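Local coordinates for cell wall binding protein cwp8 (Peptoclostridium difficile, PDB 5J6Q), which probably attaches itself to the bacterial cell wall through three CWB2 modules, as a surface protein associated with the S-layer, at residues A[201-204]-A[205-208]; A[300-303]-A[304-308]; A[340-344]-A[345-349]. All coordinates share one frame; numbering follows the deposited sequence.

Contact 1. Residues A[201-204]-A[205-208]; sequences LTTL and GREI
Residues Thr-203 to Glu-207 form the first turn of helix 203-213, with Thr-202 just before it at the N-cap; the amide of Arg-206 reaches the carbonyl oxygen of Thr-202 (N to O, 2.8 Å) and that of Glu-207 reaches the oxygen of Thr-203 (N to O, 3.2 Å). The hydroxyl of Thr-202 lies between its own backbone N and carbonyl carbon (chi1 56°), a torsion that swings OG1 round over the start of the helix, 2.8 Å from Gly-205 N, whose proton it accepts. The same OG1 is also hydrogen-bonded to the carbonyl oxygen of Glu-194; as a carbonyl has no proton to give, the hydroxyl is donor there and acceptor at the cap.

Arg-206 folds back along the approach to this turn. A bend at chi3 (-48°) brings the guanidinium alongside the incoming chain, where NH1 donates to the oxygen of Leu-201 at 3.1 Å. The nitrogen approaches from above that carbonyl's plane and not along a lone pair. One guanidinium face is meanwhile met by Thr-202 O, 3.4 Å above the plane and displaced toward the rim. Beside NH1 lies CB of Leu-201 (3.8 Å), whose side chain packs on Leu-271 and Val-274 of helix 265-280. On the outer surface Leu-204 and Glu-207 run side by side, CD2 of the former 3.8 Å from OE2 of the latter.

The example illustrates how the N-terminal end of a helix is capped: the threonine oxygen satisfies an amide that no preceding turn can serve. The arginine, besides a long, weak ion pair with Glu-577, ties the entering loop to the helix, its NH1 giving Leu-201 O a donor from the helix, though off the lone-pair direction.

Contact 2. Residues A[300-303]-A[304-308]; sequences EVSK and ERFKD
Val-301 with Arg-305 and Ser-302 with Phe-306 make an i to i+4 contact along the closing turn of helix 294-305, within the first CWB2 repeat, where the chain leaves the helix at Phe-306. The backbone carries the turn to its end: Arg-305 N bonds to Val-301 O at 2.9 Å, and Phe-306 N to Ser-302 O at 2.8 Å, the latter almost collinear with the carbonyl (C=O...N 171°). One residue earlier, Glu-304 N meets Glu-300 O less squarely, at 3.2 Å.

The side chains follow the same i to i+4 spacing. CG1 of Val-301, anti to its backbone N (chi1 169°), touches CD of Arg-305 at 3.8 Å, the two side chains crossing at a slant. The arginine chain bends at chi3 (55°), and the guanidinium has CZ of Phe-306 over one face, displaced toward the rim, while the phenyl ring in turn receives Arg-305 CB over a face. Ser-302 OG lies 3.9 Å from CD1 of the ring. Lys-303 NZ and Glu-300 OE2 form a salt bridge within the helix, its hydrogen bond weak at 3.4 Å. The side chain of Glu-304 lies near a bound sulfate, probably from the crystallisation liquor.

Neighbours take up the rest. Arg-305 gives NH2 to the oxygen of Ala-337, just ahead of strand 339-342; Val-301, Glu-304 and Arg-305 pack on Leu-539 of helix 531-542; and on another flank Ser-302 and Lys-303 meet helix 349-359, whose Arg-357 also bonds to Phe-306 O and Asp-308.

Contact 3. Residues A[340-344]-A[345-349]; sequences LLSKK and DSLPS
Ser-342 and Lys-343 face Ser-346 to Pro-348 across the tight reversal that links strand 339-342 to helix 349-359, one strand-to-helix step of the CWB2 fold. Lys-344 and Asp-345 occupy the corner with backbone angles of a type I turn, and the two arms run back past each other, 149° apart in direction.

Ser-346 O is the acceptor at the centre. Lys-343 N approaches it at 2.9 Å in a weak, bent bond. The hydroxyl of Ser-342, set anti to its backbone N (chi1 -163°), stands 2.8 Å from the same oxygen; its proton could also go to Lys-343 O, 3.0 Å from OG, and the choice is not settled. Beside this polar cluster CD1 of Leu-347 comes to 3.1 Å from OG of Ser-342 and 3.7 Å from its CB. Farther out, the bent Lys-343 chain slants across Pro-348, CD to CG at 3.9 Å, and both residues also touch Phe-295 of helix 294-305. At the corner, Lys-344 and Asp-345 lie side by side with CG of the lysine 3.6 Å from OD1, while Lys-344 O accepts from Ser-378 OG.

Pro-348 occupies the N-cap position, right before helix 349-359. Edge strand, short turn and returning helix are characteristic of the alternating beta-alpha architecture built round a parallel sheet, which in this protein has been likened to the toprim fold.

How the contacts relate
Followed from the N terminus, the three contacts come in series, and none encloses or crosses another. Contact 1 closes the turn that opens helix 203-213, within the range of Cwp8 domain 3. Contact 2 closes the last turn of helix 294-305 in the first CWB2 range, and contact 3 the loop after strand 339-342 in that same range. The centres of contacts 1 and 2 lie about 18 Å apart, as do those of 2 and 3, and contacts 1 and 3 are about 27 Å apart, centre to centre. Contacts 2 and 3 share neighbours: helix 349-359 begins at contact 3 and packs against the helix that ends at contact 2.

Contact 1. Residues A[201-204]-A[205-208]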
loop_
_atom_site.group_PDB
_atom_site.type_symbol
_atom_site.label_atom_id
_atom_site.label_comp_id
_atom_site.label_asym_id
_atom_site.label_seq_id
_atom_site.Cartn_x
_atom_site.Cartn_y
_atom_site.Cartn_z
ATOM N N LEU A 201 -2.804 -5.318 -2.834
ATOM C CA LEU A 201 -2.847 -4.063 -2.106
ATOM C C LEU A 201 -4.065 -4.075 -1.154
ATOM O O LEU A 201 -5.016 -4.819 -1.342
ATOM C CB LEU A 201 -2.994 -2.891 -3.055
ATOM C CG LEU A 201 -1.770 -2.715 -4.021
ATOM C CD1 LEU A 201 -2.204 -1.753 -5.221
ATOM C CD2 LEU A 201 -0.589 -2.116 -3.233
ATOM N N THR A 202 -4.050 -3.230 -0.096
ATOM C CA THR A 202 -5.210 -3.196 0.845
ATOM C C THR A 202 -6.068 -2.048 0.307
ATOM O O THR A 202 -5.690 -1.415 -0.707
ATOM C CB THR A 202 -4.681 -2.826 2.268
ATOM O OG1 THR A 202 -3.999 -1.590 2.085
ATOM C CG2 THR A 202 -3.705 -3.838 2.804
ATOM N N THR A 203 -7.223 -1.778 0.924
ATOM C CA THR A 203 -8.013 -0.583 0.570
ATOM C C THR A 203 -7.096 0.682 0.772
ATOM O O THR A 203 -7.159 1.597 -0.042
ATOM C CB THR A 203 -9.281 -0.461 1.536
ATOM O OG1 THR A 203 -9.974 -1.722 1.468
ATOM C CG2 THR A 203 -10.292 0.701 1.083
ATOM N N LEU A 204 -6.257 0.727 1.814
ATOM C CA LEU A 204 -5.402 1.939 1.997
ATOM C C LEU A 204 -4.426 1.954 0.826
ATOM O O LEU A 204 -4.203 2.995 0.231
ATOM C CB LEU A 204 -4.625 1.906 3.294
ATOM C CG LEU A 204 -5.413 2.189 4.583
ATOM C CD1 LEU A 204 -4.434 2.417 5.722
ATOM C CD2 LEU A 204 -6.263 3.476 4.447
ATOM N N GLY A 205 -3.934 0.700 0.446
ATOM C CA GLY A 205 -3.026 0.560 -0.674
ATOM C C GLY A 205 -3.636 1.132 -1.928
ATOM O O GLY A 205 -2.943 1.858 -2.660
ATOM N N ARG A 206 -4.955 0.828 -2.216
ATOM C CA ARG A 206 -5.567 1.345 -3.478
ATOM C C ARG A 206 -5.877 2.864 -3.529
ATOM O O ARG A 206 -6.068 3.434 -4.627
ATOM C CB ARG A 206 -6.874 0.574 -3.817
ATOM C CG ARG A 206 -6.621 -0.483 -4.913
ATOM C CD ARG A 206 -7.839 -1.411 -5.188
ATOM N NE ARG A 206 -8.419 -1.936 -3.945
ATOM C CZ ARG A 206 -7.866 -2.899 -3.197
ATOM N NH1 ARG A 206 -6.731 -3.483 -3.565
ATOM N NH2 ARG A 206 -8.459 -3.268 -2.020
ATOM N N GLU A 207 -5.961 3.489 -2.367
ATOM C CA GLU A 207 -6.119 4.934 -2.348
ATOM C C GLU A 207 -4.907 5.565 -3.064
ATOM O O GLU A 207 -5.059 6.545 -3.754
ATOM C CB GLU A 207 -6.195 5.454 -0.897
ATOM C CG GLU A 207 -7.398 4.860 -0.181
ATOM C CD GLU A 207 -7.680 5.533 1.167
ATOM O OE1 GLU A 207 -7.000 6.512 1.504
ATOM O OE2 GLU A 207 -8.598 5.062 1.885
ATOM N N ILE A 208 -3.737 4.986 -2.926
ATOM C CA ILE A 208 -2.571 5.573 -3.610
ATOM C C ILE A 208 -2.737 5.394 -5.125
ATOM O O ILE A 208 -2.531 6.332 -5.896
ATOM C CB ILE A 208 -1.333 4.875 -3.053
ATOM C CG1 ILE A 208 -1.165 5.310 -1.606
ATOM C CG2 ILE A 208 -0.079 5.180 -3.875
ATOM C CD1 ILE A 208 -0.266 4.375 -0.906
#

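Contact 2. Residues A[300-303]-A[304-308]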
loop_
_atom_site.group_PDB
_atom_site.type_symbol
_atom_site.label_atom_id
_atom_site.label_comp_id
_atom_site.label_asym_id
_atom_site.label_seq_id
_atom_site.Cartn_x
_atom_site.Cartn_y
_atom_site.Cartn_z
ATOM N N GLU A 300 -17.419 -0.802 -8.277
ATOM C CA GLU A 300 -16.022 -0.981 -8.723
ATOM C C GLU A 300 -15.921 -1.862 -9.966
ATOM O O GLU A 300 -15.027 -1.593 -10.793
ATOM C CB GLU A 300 -15.070 -1.530 -7.615
ATOM C CG GLU A 300 -14.946 -0.579 -6.418
ATOM C CD GLU A 300 -14.453 0.835 -6.850
ATOM O OE1 GLU A 300 -13.412 0.916 -7.469
ATOM O OE2 GLU A 300 -15.131 1.833 -6.577
ATOM N N VAL A 301 -16.786 -2.889 -10.128
ATOM C CA VAL A 301 -16.777 -3.645 -11.394
ATOM C C VAL A 301 -17.220 -2.669 -12.520
ATOM O O VAL A 301 -16.589 -2.632 -13.587
ATOM C CB VAL A 301 -17.706 -4.892 -11.414
ATOM C CG1 VAL A 301 -17.876 -5.483 -12.833
ATOM C CG2 VAL A 301 -17.109 -5.951 -10.483
ATOM N N SER A 302 -18.269 -1.890 -12.270
ATOM C CA SER A 302 -18.759 -0.945 -13.285
ATOM C C SER A 302 -17.641 0.047 -13.668
ATOM O O SER A 302 -17.417 0.289 -14.864
ATOM C CB SER A 302 -19.998 -0.206 -12.802
ATOM O OG SER A 302 -20.612 0.455 -13.893
ATOM N N LYS A 303 -16.902 0.584 -12.681
ATOM C CA LYS A 303 -15.798 1.463 -13.085
ATOM C C LYS A 303 -14.753 0.757 -13.942
ATOM O O LYS A 303 -14.150 1.393 -14.808
ATOM C CB LYS A 303 -15.148 2.073 -11.878
ATOM C CG LYS A 303 -16.146 3.088 -11.256
ATOM C CD LYS A 303 -15.746 3.215 -9.803
ATOM C CE LYS A 303 -16.450 4.344 -9.079
ATOM N NZ LYS A 303 -15.553 4.857 -8.014
ATOM N N GLU A 304 -14.573 -0.567 -13.754
ATOM C CA GLU A 304 -13.601 -1.248 -14.542
ATOM C C GLU A 304 -14.122 -1.428 -15.934
ATOM O O GLU A 304 -13.363 -1.301 -16.892
ATOM C CB GLU A 304 -13.236 -2.604 -13.920
ATOM C CG GLU A 304 -12.054 -3.229 -14.609
ATOM C CD GLU A 304 -10.745 -2.446 -14.387
ATOM O OE1 GLU A 304 -10.570 -1.810 -13.286
ATOM O OE2 GLU A 304 -9.908 -2.501 -15.310
ATOM N N ARG A 305 -15.420 -1.698 -16.065
ATOM C CA ARG A 305 -16.002 -1.919 -17.371
ATOM C C ARG A 305 -16.249 -0.627 -18.167
ATOM O O ARG A 305 -16.102 -0.661 -19.389
ATOM C CB ARG A 305 -17.355 -2.657 -17.222
ATOM C CG ARG A 305 -17.123 -4.032 -16.587
ATOM C CD ARG A 305 -18.386 -4.857 -16.499
ATOM N NE ARG A 305 -19.025 -5.000 -17.807
ATOM C CZ ARG A 305 -20.329 -5.023 -17.974
ATOM N NH1 ARG A 305 -20.839 -5.142 -19.203
ATOM N NH2 ARG A 305 -21.143 -4.956 -16.929
ATOM N N PHE A 306 -16.636 0.488 -17.519
ATOM C CA PHE A 306 -16.955 1.667 -18.332
ATOM C C PHE A 306 -16.376 3.007 -17.900
ATOM O O PHE A 306 -16.417 3.385 -16.732
ATOM C CB PHE A 306 -18.470 1.902 -18.401
ATOM C CG PHE A 306 -19.310 0.670 -18.689
ATOM C CD1 PHE A 306 -19.836 -0.084 -17.654
ATOM C CD2 PHE A 306 -19.551 0.267 -19.986
ATOM C CE1 PHE A 306 -20.570 -1.217 -17.909
ATOM C CE2 PHE A 306 -20.288 -0.860 -20.237
ATOM C CZ PHE A 306 -20.799 -1.610 -19.187
ATOM N N LYS A 307 -15.848 3.718 -18.899
ATOM C CA LYS A 307 -15.381 5.077 -18.740
ATOM C C LYS A 307 -16.669 5.914 -18.616
ATOM O O LYS A 307 -17.733 5.421 -18.954
ATOM C CB LYS A 307 -14.558 5.515 -19.957
ATOM C CG LYS A 307 -13.209 4.842 -20.030
ATOM C CD LYS A 307 -12.465 5.293 -21.318
ATOM C CE LYS A 307 -11.177 4.522 -21.576
ATOM N NZ LYS A 307 -11.372 3.411 -22.558
ATOM N N ASP A 308 -16.601 7.144 -18.096
ATOM C CA ASP A 308 -17.826 7.988 -17.932
ATOM C C ASP A 308 -18.661 8.026 -19.156
ATOM O O ASP A 308 -18.111 8.153 -20.240
ATOM C CB ASP A 308 -17.500 9.472 -17.554
ATOM C CG ASP A 308 -16.701 9.529 -16.285
ATOM O OD1 ASP A 308 -16.837 8.594 -15.460
ATOM O OD2 ASP A 308 -15.918 10.489 -16.115
#

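Contact 3. Residues A[340-344]-A[345-349]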
loop_
_atom_site.group_PDB
_atom_site.type_symbol
_atom_site.label_atom_id
_atom_site.label_comp_id
_atom_site.label_asym_id
_atom_site.label_seq_id
_atom_site.Cartn_x
_atom_site.Cartn_y
_atom_site.Cartn_z
ATOM N N LEU A 340 -25.998 -3.727 -11.768
ATOM C CA LEU A 340 -25.908 -2.962 -10.534
ATOM C C LEU A 340 -27.011 -3.553 -9.656
ATOM O O LEU A 340 -27.792 -4.330 -10.149
ATOM C CB LEU A 340 -26.072 -1.426 -10.733
ATOM C CG LEU A 340 -24.862 -0.776 -11.467
ATOM C CD1 LEU A 340 -25.231 0.685 -11.950
ATOM C CD2 LEU A 340 -23.637 -0.672 -10.533
ATOM N N LEU A 341 -27.087 -3.180 -8.407
ATOM C CA LEU A 341 -27.996 -3.836 -7.498
ATOM C C LEU A 341 -28.892 -2.843 -6.774
ATOM O O LEU A 341 -28.412 -1.773 -6.396
ATOM C CB LEU A 341 -27.128 -4.560 -6.423
ATOM C CG LEU A 341 -26.011 -5.521 -6.946
ATOM C CD1 LEU A 341 -25.063 -5.955 -5.788
ATOM C CD2 LEU A 341 -26.595 -6.714 -7.562
ATOM N N SER A 342 -30.159 -3.250 -6.481
ATOM C CA SER A 342 -31.057 -2.386 -5.751
ATOM C C SER A 342 -31.647 -3.084 -4.540
ATOM O O SER A 342 -31.745 -4.310 -4.517
ATOM C CB SER A 342 -32.232 -1.976 -6.640
ATOM O OG SER A 342 -32.899 -0.851 -6.098
ATOM N N LYS A 343 -32.003 -2.304 -3.520
ATOM C CA LYS A 343 -32.748 -2.925 -2.454
ATOM C C LYS A 343 -34.182 -3.039 -3.077
ATOM O O LYS A 343 -34.469 -2.422 -4.108
ATOM C CB LYS A 343 -32.711 -2.035 -1.215
ATOM C CG LYS A 343 -31.737 -2.534 -0.145
ATOM C CD LYS A 343 -30.657 -1.518 0.158
ATOM C CE LYS A 343 -29.839 -1.938 1.376
ATOM N NZ LYS A 343 -29.203 -0.756 2.010
ATOM N N LYS A 344 -35.046 -3.824 -2.499
ATOM C CA LYS A 344 -36.408 -3.938 -2.992
ATOM C C LYS A 344 -37.103 -2.599 -2.779
ATOM O O LYS A 344 -37.747 -2.095 -3.682
ATOM C CB LYS A 344 -37.193 -5.026 -2.222
ATOM C CG LYS A 344 -38.692 -4.989 -2.536
ATOM C CD LYS A 344 -39.486 -6.015 -1.737
ATOM C CE LYS A 344 -40.957 -5.924 -2.082
ATOM N NZ LYS A 344 -41.780 -6.885 -1.295
ATOM N N ASP A 345 -36.956 -2.017 -1.579
ATOM C CA ASP A 345 -37.640 -0.757 -1.282
ATOM C C ASP A 345 -36.815 0.495 -1.474
ATOM O O ASP A 345 -37.262 1.547 -1.030
ATOM C CB ASP A 345 -38.176 -0.784 0.153
ATOM C CG ASP A 345 -39.314 -1.762 0.328
ATOM O OD1 ASP A 345 -39.955 -2.117 -0.686
ATOM O OD2 ASP A 345 -39.558 -2.183 1.471
ATOM N N SER A 346 -35.619 0.420 -2.105
ATOM C CA SER A 346 -34.850 1.645 -2.356
ATOM C C SER A 346 -33.627 1.429 -3.245
ATOM O O SER A 346 -33.244 0.306 -3.556
ATOM C CB SER A 346 -34.403 2.288 -1.052
ATOM O OG SER A 346 -33.705 1.365 -0.246
ATOM N N LEU A 347 -33.028 2.533 -3.639
ATOM C CA LEU A 347 -31.846 2.558 -4.470
ATOM C C LEU A 347 -30.801 3.256 -3.639
ATOM O O LEU A 347 -30.955 4.451 -3.372
ATOM C CB LEU A 347 -32.103 3.335 -5.774
ATOM C CG LEU A 347 -31.168 2.979 -6.925
ATOM C CD1 LEU A 347 -31.380 1.547 -7.348
ATOM C CD2 LEU A 347 -31.434 3.887 -8.100
ATOM N N PRO A 348 -29.739 2.543 -3.201
ATOM C CA PRO A 348 -28.691 3.164 -2.384
ATOM C C PRO A 348 -28.059 4.315 -3.233
ATOM O O PRO A 348 -28.076 4.144 -4.443
ATOM C CB PRO A 348 -27.734 1.983 -2.097
ATOM C CG PRO A 348 -28.623 0.770 -2.222
ATOM C CD PRO A 348 -29.472 1.122 -3.445
ATOM N N SER A 349 -27.508 5.389 -2.635
ATOM C CA SER A 349 -26.990 6.512 -3.379
ATOM C C SER A 349 -25.785 6.160 -4.222
ATOM O O SER A 349 -25.580 6.786 -5.261
ATOM C CB SER A 349 -26.631 7.676 -2.449
ATOM O OG SER A 349 -25.569 7.396 -1.558
#